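Local coordinates for protein histidine kinase (Methanosarcina mazei, PDB 3LI9) that probably works as a membrane-bound sensor kinase, passing phosphate from ATP to a protein histidine, and is represented here by its extracellular double-Cache (PDC) sensor domain, at residues Y190-N196 against D260-V266; A226-I230 against I250-E254. The contacts are given in a common frame with arbitrary orientation. Residues are numbered along the deposited sequence.

Both contacts belong to the four-stranded antiparallel sheet of one PDC unit of the sensor. Interaction 1 is strand-on-strand pairing within the sheet, joining strand 190-194, outermost of the four, to strand 261-268; interaction 2 lays helix 221-231 over strand 248-256, the next strand across. The two are joined by probable hydrogen bonds, Leu265 N to Phe252 O (2.8 Å) and Phe263 N to Glu254 O (2.9 Å). Both are largely buried, but the first (740 Å² buried) combines six backbone hydrogen bonds with side-chain packing on both faces of the sheet, whereas the second (221 Å²) consists of side chains alone, with a polar link at a partly exposed aspartate. Ser262 and Ile230, in contact with each other, bridge the two.

Interaction 1 (Y190-N196 against D260-V266)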
loop_
_atom_site.group_PDB
_atom_site.type_symbol
_atom_site.label_atom_id
_atom_site.label_comp_id
_atom_site.label_asym_id
_atom_site.label_seq_id
_atom_site.Cartn_x
_atom_site.Cartn_y
_atom_site.Cartn_z
ATOM N N TYR A 190 -10.624 -9.014 -18.809
ATOM C CA TYR A 190 -10.588 -9.064 -17.321
ATOM C C TYR A 190 -9.628 -7.970 -16.878
ATOM O O TYR A 190 -9.170 -7.159 -17.690
ATOM C CB TYR A 190 -10.086 -10.427 -16.862
ATOM C CG TYR A 190 -8.676 -10.800 -17.343
ATOM C CD1 TYR A 190 -7.542 -10.595 -16.541
ATOM C CD2 TYR A 190 -8.461 -11.424 -18.627
ATOM C CE1 TYR A 190 -6.264 -10.954 -16.961
ATOM C CE2 TYR A 190 -7.160 -11.768 -19.053
ATOM C CZ TYR A 190 -6.091 -11.539 -18.215
ATOM O OH TYR A 190 -4.833 -11.876 -18.615
ATOM N N ALA A 191 -9.352 -7.913 -15.562
ATOM C CA ALA A 191 -8.610 -6.756 -15.053
ATOM C C ALA A 191 -7.788 -7.273 -13.896
ATOM O O ALA A 191 -8.140 -8.298 -13.268
ATOM C CB ALA A 191 -9.615 -5.743 -14.473
ATOM N N PHE A 192 -6.705 -6.575 -13.595
ATOM C CA PHE A 192 -5.961 -6.857 -12.323
ATOM C C PHE A 192 -5.201 -5.581 -11.902
ATOM O O PHE A 192 -5.073 -4.657 -12.672
ATOM C CB PHE A 192 -4.958 -8.042 -12.487
ATOM C CG PHE A 192 -3.953 -7.845 -13.570
ATOM C CD1 PHE A 192 -2.751 -7.140 -13.346
ATOM C CD2 PHE A 192 -4.176 -8.409 -14.799
ATOM C CE1 PHE A 192 -1.774 -6.974 -14.426
ATOM C CE2 PHE A 192 -3.218 -8.256 -15.833
ATOM C CZ PHE A 192 -2.059 -7.555 -15.651
HETATM N N MSE A 193 -4.746 -5.512 -10.662
HETATM C CA MSE A 193 -3.996 -4.345 -10.213
HETATM C C MSE A 193 -2.575 -4.776 -9.948
HETATM O O MSE A 193 -2.339 -5.925 -9.548
HETATM C CB MSE A 193 -4.582 -3.773 -8.892
HETATM C CG MSE A 193 -5.815 -3.092 -9.141
HETATM SE SE MSE A 193 -5.379 -1.114 -9.059
HETATM C CE MSE A 193 -5.492 -1.331 -7.233
ATOM N N VAL A 194 -1.625 -3.863 -10.157
ATOM C CA VAL A 194 -0.226 -4.107 -9.789
ATOM C C VAL A 194 0.327 -2.983 -8.934
ATOM O O VAL A 194 -0.206 -1.849 -8.972
ATOM C CB VAL A 194 0.726 -4.349 -11.020
ATOM C CG1 VAL A 194 0.214 -5.598 -11.852
ATOM C CG2 VAL A 194 0.768 -3.121 -11.927
ATOM N N SER A 195 1.403 -3.274 -8.229
ATOM C CA SER A 195 2.065 -2.229 -7.460
ATOM C C SER A 195 2.995 -1.380 -8.417
ATOM O O SER A 195 3.086 -1.654 -9.632
ATOM C CB SER A 195 2.919 -2.863 -6.365
ATOM O OG SER A 195 4.028 -3.511 -6.991
ATOM N N ASN A 196 3.674 -0.411 -7.832
ATOM C CA ASN A 196 4.527 0.467 -8.615
ATOM C C ASN A 196 5.678 -0.348 -9.277
ATOM O O ASN A 196 6.100 -0.034 -10.400
ATOM C CB ASN A 196 5.140 1.536 -7.732
ATOM C CG ASN A 196 5.980 2.511 -8.551
ATOM O OD1 ASN A 196 5.454 3.188 -9.465
ATOM N ND2 ASN A 196 7.218 2.559 -8.251
ATOM N N ASP A 260 1.601 5.491 -7.270
ATOM C CA ASP A 260 1.777 5.047 -8.688
ATOM C C ASP A 260 1.682 3.545 -8.838
ATOM O O ASP A 260 2.529 2.898 -9.462
ATOM C CB ASP A 260 3.133 5.556 -9.183
ATOM C CG ASP A 260 3.041 7.068 -9.592
ATOM O OD1 ASP A 260 1.915 7.597 -9.838
ATOM O OD2 ASP A 260 4.116 7.683 -9.684
ATOM N N PHE A 261 0.637 2.957 -8.232
ATOM C CA PHE A 261 0.252 1.605 -8.568
ATOM C C PHE A 261 -0.418 1.678 -9.944
ATOM O O PHE A 261 -0.458 2.754 -10.548
ATOM C CB PHE A 261 -0.758 1.083 -7.519
ATOM C CG PHE A 261 -0.079 0.654 -6.204
ATOM C CD1 PHE A 261 1.177 1.171 -5.862
ATOM C CD2 PHE A 261 -0.749 -0.116 -5.285
ATOM C CE1 PHE A 261 1.859 0.820 -4.622
ATOM C CE2 PHE A 261 -0.126 -0.470 -4.009
ATOM C CZ PHE A 261 1.173 -0.013 -3.708
ATOM N N SER A 262 -0.924 0.564 -10.502
ATOM C CA SER A 262 -1.542 0.666 -11.789
ATOM C C SER A 262 -2.745 -0.258 -11.886
ATOM O O SER A 262 -2.615 -1.407 -11.391
ATOM C CB SER A 262 -0.513 0.338 -12.943
ATOM O OG SER A 262 -1.097 0.642 -14.227
ATOM N N PHE A 263 -3.815 0.180 -12.562
ATOM C CA PHE A 263 -4.926 -0.699 -12.828
ATOM C C PHE A 263 -4.799 -1.135 -14.304
ATOM O O PHE A 263 -4.595 -0.285 -15.176
ATOM C CB PHE A 263 -6.292 0.060 -12.607
ATOM C CG PHE A 263 -7.484 -0.820 -12.944
ATOM C CD1 PHE A 263 -8.042 -1.642 -11.980
ATOM C CD2 PHE A 263 -7.994 -0.826 -14.246
ATOM C CE1 PHE A 263 -9.153 -2.465 -12.315
ATOM C CE2 PHE A 263 -9.121 -1.653 -14.575
ATOM C CZ PHE A 263 -9.675 -2.440 -13.591
ATOM N N VAL A 264 -4.902 -2.448 -14.544
ATOM C CA VAL A 264 -4.664 -2.994 -15.892
ATOM C C VAL A 264 -5.909 -3.712 -16.387
ATOM O O VAL A 264 -6.508 -4.567 -15.695
ATOM C CB VAL A 264 -3.454 -3.968 -15.885
ATOM C CG1 VAL A 264 -3.139 -4.424 -17.326
ATOM C CG2 VAL A 264 -2.252 -3.326 -15.280
ATOM N N LEU A 265 -6.352 -3.361 -17.583
ATOM C CA LEU A 265 -7.437 -4.086 -18.209
ATOM C C LEU A 265 -6.842 -4.875 -19.380
ATOM O O LEU A 265 -6.034 -4.309 -20.173
ATOM C CB LEU A 265 -8.441 -3.123 -18.869
ATOM C CG LEU A 265 -9.640 -2.553 -18.201
ATOM C CD1 LEU A 265 -10.424 -1.707 -19.249
ATOM C CD2 LEU A 265 -10.503 -3.614 -17.527
ATOM N N VAL A 266 -7.219 -6.147 -19.482
ATOM C CA VAL A 266 -6.651 -6.995 -20.542
ATOM C C VAL A 266 -7.830 -7.364 -21.467
ATOM O O VAL A 266 -8.824 -7.920 -21.020
ATOM C CB VAL A 266 -6.003 -8.277 -19.983
ATOM C CG1 VAL A 266 -5.537 -9.214 -21.105
ATOM C CG2 VAL A 266 -4.809 -7.944 -19.063
#
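Strand 190-194 and the 261-266 part of strand 261-268 pair antiparallel in the four-stranded sheet of a PDC (Cache) fold. Three hydrogen-bonded pairs, Tyr190-Val266, Phe192-Val264 and Val194-Ser262, each close a ring of two backbone hydrogen bonds; Phe192 N to Val264 O and Val264 N to Phe192 O are both 2.9 Å. The intervening pairs, Ala191-Leu265 and Met193-Phe263, are non-hydrogen-bonded and bring their CA atoms to 4.3 and 4.6 Å. Alternation sorts the side chains. Ala191, Met193, Phe263 and Leu265 share the face packed on helix 13-48; small Ala191 leaves room for the aromatic ring, its CB 3.4 Å from Phe263 CZ, while selenomethionine Met193 makes a Met-aromatic contact at that ring's edge. On the other face the beta-branched valines, well suited to strands, support rings by CH-pi contact: Val264 CB lies 4.0 Å from the Phe192 centroid and Val266 CB 3.9 Å from that of Tyr190. Beyond the last pair, Ser195, its OG hydrogen-bonded to Glu141, sets its CA 3.9 Å from the Phe261 ring centroid, 15° off the ring normal.

Interaction 2 (A226-I230 against I250-E254); sequences AASDI and IMFYE
Tyr253 reaches from its strand to the helix and sets its ring obliquely against Ala226, Asp229 and Ile230, residues i, i+3 and i+4 along one side of that helix. Segment 226-230 is regular alpha-helix (phi/psi near -62/-42°), with Ile230 N hydrogen-bonded to Ala226 O at 2.8 Å; segment 250-254 is extended. Their axes run almost parallel, at 11°, and approach to 9.5 Å; the nearest CA atoms, of Ile230 and Tyr253, are 7.5 Å apart. Tyr253 takes chi1 p (46°) with chi2 92°. Ala226, small enough to admit the ring, puts CB 3.6 Å from Tyr253 CE2 and 4.2 Å from SE of Met251, a selenomethionine two residues back on the same face. Ile230 (m, t) brings CG1 to 3.9 Å from Tyr253 CD1. Asp229 (chi1 m, chi2 -1°) directs OD2 to Tyr253 OH, 2.6 Å away. This is helix-on-sheet packing in a PDC domain, on the sheet face opposite the one where Phe252 and Glu254 meet helix 13-48. Tyrosine suits the place because its ring fills the apolar gap while its hydroxyl donates a short hydrogen bond to the carboxylate, so one side chain both packs against the helix and ties it to the sheet.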
loop_
_atom_site.group_PDB
_atom_site.type_symbol
_atom_site.label_atom_id
_atom_site.label_comp_id
_atom_site.label_asym_id
_atom_site.label_seq_id
_atom_site.Cartn_x
_atom_site.Cartn_y
_atom_site.Cartn_z
ATOM N N ALA A 226 5.452 -2.145 -20.525
ATOM C CA ALA A 226 4.313 -1.685 -19.681
ATOM C C ALA A 226 4.852 -1.497 -18.279
ATOM O O ALA A 226 4.525 -0.518 -17.633
ATOM C CB ALA A 226 3.090 -2.685 -19.747
ATOM N N ALA A 227 5.634 -2.452 -17.794
ATOM C CA ALA A 227 6.059 -2.425 -16.429
ATOM C C ALA A 227 6.962 -1.208 -16.198
ATOM O O ALA A 227 6.881 -0.519 -15.177
ATOM C CB ALA A 227 6.717 -3.748 -16.012
ATOM N N SER A 228 7.762 -0.862 -17.223
ATOM C CA SER A 228 8.602 0.356 -17.078
ATOM C C SER A 228 7.752 1.617 -16.976
ATOM O O SER A 228 8.066 2.488 -16.168
ATOM C CB SER A 228 9.523 0.553 -18.307
ATOM O OG SER A 228 10.475 -0.472 -18.313
ATOM N N ASP A 229 6.720 1.705 -17.797
ATOM C CA ASP A 229 5.743 2.831 -17.759
ATOM C C ASP A 229 5.030 2.913 -16.408
ATOM O O ASP A 229 4.936 3.982 -15.802
ATOM C CB ASP A 229 4.704 2.663 -18.818
ATOM C CG ASP A 229 5.234 3.075 -20.251
ATOM O OD1 ASP A 229 6.408 3.493 -20.332
ATOM O OD2 ASP A 229 4.436 2.995 -21.195
ATOM N N ILE A 230 4.524 1.754 -15.963
ATOM C CA ILE A 230 3.920 1.727 -14.602
ATOM C C ILE A 230 4.820 2.221 -13.468
ATOM O O ILE A 230 4.386 2.902 -12.532
ATOM C CB ILE A 230 3.457 0.241 -14.385
ATOM C CG1 ILE A 230 2.236 0.011 -15.253
ATOM C CG2 ILE A 230 3.187 -0.039 -12.914
ATOM C CD1 ILE A 230 1.812 -1.501 -15.447
ATOM N N ILE A 250 -4.780 -6.602 -25.829
ATOM C CA ILE A 250 -4.226 -5.308 -25.544
ATOM C C ILE A 250 -4.293 -5.164 -24.029
ATOM O O ILE A 250 -5.332 -5.496 -23.468
ATOM C CB ILE A 250 -5.120 -4.233 -26.144
ATOM C CG1 ILE A 250 -5.211 -4.443 -27.675
ATOM C CG2 ILE A 250 -4.477 -2.846 -25.955
ATOM C CD1 ILE A 250 -6.425 -3.829 -28.213
HETATM N N MSE A 251 -3.215 -4.691 -23.428
HETATM C CA MSE A 251 -3.225 -4.449 -21.970
HETATM C C MSE A 251 -3.258 -2.917 -21.861
HETATM O O MSE A 251 -2.266 -2.238 -22.256
HETATM C CB MSE A 251 -1.993 -5.132 -21.409
HETATM C CG MSE A 251 -1.342 -4.521 -20.257
HETATM SE SE MSE A 251 0.103 -5.693 -19.626
HETATM C CE MSE A 251 -0.674 -7.292 -20.071
ATOM N N PHE A 252 -4.332 -2.401 -21.242
ATOM C CA PHE A 252 -4.471 -0.990 -20.958
ATOM C C PHE A 252 -4.099 -0.760 -19.490
ATOM O O PHE A 252 -4.595 -1.511 -18.615
ATOM C CB PHE A 252 -5.863 -0.522 -21.133
ATOM C CG PHE A 252 -6.400 -0.666 -22.539
ATOM C CD1 PHE A 252 -6.340 0.426 -23.399
ATOM C CD2 PHE A 252 -7.018 -1.851 -22.915
ATOM C CE1 PHE A 252 -6.894 0.280 -24.734
ATOM C CE2 PHE A 252 -7.590 -1.997 -24.194
ATOM C CZ PHE A 252 -7.493 -0.943 -25.087
ATOM N N TYR A 253 -3.161 0.135 -19.241
ATOM C CA TYR A 253 -2.757 0.317 -17.829
ATOM C C TYR A 253 -2.885 1.806 -17.507
ATOM O O TYR A 253 -2.498 2.684 -18.313
ATOM C CB TYR A 253 -1.369 -0.186 -17.530
ATOM C CG TYR A 253 -0.307 0.247 -18.553
ATOM C CD1 TYR A 253 0.438 1.399 -18.367
ATOM C CD2 TYR A 253 -0.164 -0.485 -19.753
ATOM C CE1 TYR A 253 1.402 1.787 -19.337
ATOM C CE2 TYR A 253 0.763 -0.082 -20.727
ATOM C CZ TYR A 253 1.524 1.002 -20.529
ATOM O OH TYR A 253 2.416 1.351 -21.563
ATOM N N GLU A 254 -3.405 2.112 -16.306
ATOM C CA GLU A 254 -3.585 3.541 -15.924
ATOM C C GLU A 254 -3.177 3.670 -14.478
ATOM O O GLU A 254 -3.459 2.811 -13.641
ATOM C CB GLU A 254 -5.043 3.987 -16.097
ATOM C CG GLU A 254 -5.465 4.161 -17.568
ATOM C CD GLU A 254 -4.757 5.325 -18.209
ATOM O OE1 GLU A 254 -4.204 6.205 -17.542
ATOM O OE2 GLU A 254 -4.760 5.326 -19.448
#